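Pentacotripeptide-repeat region of PRORP domain-containing protein (Brachypodium distachyon, PDB 4ME2) probably binds RNA in a sequence-specific way, as a chloroplast pentatricopeptide repeat protein associated with group II intron RNA. Local coordinates at residues A[103-108]-A[118-123]. Residues are numbered along the deposited sequence; the frame is centred on the assembly and turned at random.
Sequences AALHVA and PELYAT
Leu105 reaches across from helix 98-109 to helix 118-126, meeting Leu120 with one methyl and Tyr121 with both. Its CG stands anti to the backbone N (chi1 177°), which extends the fork toward helix 118-126. The tight side is at the tyrosine: CD2 of Leu105 comes to the ring edge near its plane, 3.8 Å from CE1 of Tyr121 and 3.9 Å from CD1, with the leucine lying roughly perpendicular to the tyrosine side chain. The other methyl is shared, CD1 of Leu105 lying 4.0 Å from CD2 of Leu120 and 4.2 Å from CE1 of Tyr121. At Leu120 the contact thins: the two leucines run antiparallel, meeting through one methyl each, and Leu120 remains partly exposed. These are two successive helices of the helix-turn-helix array that defines pentatricopeptide repeat proteins, joined by the linker between 109 and 118; with the CA atoms of Leu105 and Tyr121 9.2 Å apart, the gap is bridged here by Leu105, Leu120 and Tyr121. Were Leu105 cut back to an alanine, a gap would probably open beside the CD1–CE1 edge of Tyr121, and CD2 of Leu120 would be left without its methyl partner. No hydrogen bond crosses between the segments. The tyrosine ring is also packed by Leu142 and Phe146 of helix 133-151, while its hydroxyl hydrogen-bonds with Glu149 on that same helix and with Tyr114 in the linker.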
loop_
_atom_site.group_PDB
_atom_site.type_symbol
_atom_site.label_atom_id
_atom_site.label_comp_id
_atom_site.label_asym_id
_atom_site.label_seq_id
_atom_site.Cartn_x
_atom_site.Cartn_y
_atom_site.Cartn_z
ATOM N N ALA A 103 -10.383 -5.373 -0.259
ATOM C CA ALA A 103 -10.644 -6.534 -1.093
ATOM C C ALA A 103 -10.891 -6.096 -2.541
ATOM O O ALA A 103 -10.435 -6.763 -3.474
ATOM C CB ALA A 103 -11.811 -7.350 -0.547
ATOM N N ALA A 104 -11.586 -4.971 -2.729
ATOM C CA ALA A 104 -11.805 -4.438 -4.081
ATOM C C ALA A 104 -10.477 -4.044 -4.727
ATOM O O ALA A 104 -10.244 -4.340 -5.908
ATOM C CB ALA A 104 -12.771 -3.263 -4.068
ATOM N N LEU A 105 -9.618 -3.385 -3.950
ATOM C CA LEU A 105 -8.275 -3.022 -4.415
ATOM C C LEU A 105 -7.528 -4.249 -4.933
ATOM O O LEU A 105 -6.928 -4.199 -6.007
ATOM C CB LEU A 105 -7.464 -2.322 -3.310
ATOM C CG LEU A 105 -6.007 -1.940 -3.640
ATOM C CD1 LEU A 105 -5.942 -1.020 -4.846
ATOM C CD2 LEU A 105 -5.325 -1.306 -2.438
ATOM N N HIS A 106 -7.554 -5.344 -4.178
ATOM C CA HIS A 106 -6.846 -6.556 -4.594
ATOM C C HIS A 106 -7.382 -7.165 -5.868
ATOM O O HIS A 106 -6.613 -7.736 -6.655
ATOM C CB HIS A 106 -6.786 -7.572 -3.466
ATOM C CG HIS A 106 -5.791 -7.219 -2.391
ATOM N ND1 HIS A 106 -4.485 -6.985 -2.654
ATOM C CD2 HIS A 106 -5.947 -7.085 -1.018
ATOM C CE1 HIS A 106 -3.845 -6.712 -1.503
ATOM N NE2 HIS A 106 -4.744 -6.778 -0.502
ATOM N N VAL A 107 -8.690 -7.042 -6.099
ATOM C CA VAL A 107 -9.259 -7.432 -7.386
ATOM C C VAL A 107 -8.656 -6.540 -8.473
ATOM O O VAL A 107 -8.204 -7.041 -9.503
ATOM C CB VAL A 107 -10.801 -7.351 -7.410
ATOM C CG1 VAL A 107 -11.332 -7.686 -8.796
ATOM C CG2 VAL A 107 -11.416 -8.305 -6.386
ATOM N N ALA A 108 -8.620 -5.227 -8.245
ATOM C CA ALA A 108 -8.060 -4.303 -9.245
ATOM C C ALA A 108 -6.600 -4.632 -9.565
ATOM O O ALA A 108 -6.172 -4.559 -10.723
ATOM C CB ALA A 108 -8.193 -2.861 -8.780
ATOM N N PRO A 118 1.723 4.108 -5.364
ATOM C CA PRO A 118 1.989 4.141 -3.926
ATOM C C PRO A 118 1.126 5.159 -3.184
ATOM O O PRO A 118 0.894 5.002 -1.989
ATOM C CB PRO A 118 3.469 4.536 -3.843
ATOM C CG PRO A 118 4.043 4.177 -5.170
ATOM C CD PRO A 118 2.939 4.377 -6.158
ATOM N N GLU A 119 0.665 6.195 -3.877
ATOM C CA GLU A 119 -0.183 7.200 -3.246
ATOM C C GLU A 119 -1.576 6.640 -2.947
ATOM O O GLU A 119 -2.171 6.972 -1.919
ATOM C CB GLU A 119 -0.247 8.483 -4.090
ATOM C CG GLU A 119 -0.923 9.647 -3.381
ATOM C CD GLU A 119 -0.577 10.998 -3.980
ATOM O OE1 GLU A 119 0.173 11.044 -4.979
ATOM O OE2 GLU A 119 -1.055 12.017 -3.443
ATOM N N LEU A 120 -2.084 5.783 -3.828
ATOM C CA LEU A 120 -3.353 5.110 -3.570
ATOM C C LEU A 120 -3.180 4.185 -2.370
ATOM O O LEU A 120 -4.019 4.157 -1.457
ATOM C CB LEU A 120 -3.815 4.312 -4.790
ATOM C CG LEU A 120 -5.103 3.503 -4.592
ATOM C CD1 LEU A 120 -6.251 4.392 -4.119
ATOM C CD2 LEU A 120 -5.474 2.771 -5.873
ATOM N N TYR A 121 -2.081 3.442 -2.362
ATOM C CA TYR A 121 -1.782 2.602 -1.205
ATOM C C TYR A 121 -1.690 3.437 0.077
ATOM O O TYR A 121 -2.159 3.013 1.135
ATOM C CB TYR A 121 -0.506 1.783 -1.415
ATOM C CG TYR A 121 -0.580 0.764 -2.537
ATOM C CD1 TYR A 121 -1.806 0.233 -2.966
ATOM C CD2 TYR A 121 0.582 0.324 -3.170
ATOM C CE1 TYR A 121 -1.863 -0.707 -3.989
ATOM C CE2 TYR A 121 0.534 -0.617 -4.191
ATOM C CZ TYR A 121 -0.681 -1.126 -4.604
ATOM O OH TYR A 121 -0.721 -2.060 -5.623
ATOM N N ALA A 122 -1.086 4.621 -0.018
ATOM C CA ALA A 122 -0.976 5.509 1.135
ATOM C C ALA A 122 -2.352 5.854 1.693
ATOM O O ALA A 122 -2.531 5.893 2.909
ATOM C CB ALA A 122 -0.201 6.776 0.782
ATOM N N THR A 123 -3.321 6.079 0.806
ATOM C CA THR A 123 -4.692 6.379 1.224
ATOM C C THR A 123 -5.337 5.213 1.989
ATOM O O THR A 123 -6.011 5.425 3.003
ATOM C CB THR A 123 -5.551 6.841 0.033
ATOM O OG1 THR A 123 -5.043 8.099 -0.434
ATOM C CG2 THR A 123 -7.008 7.024 0.451
#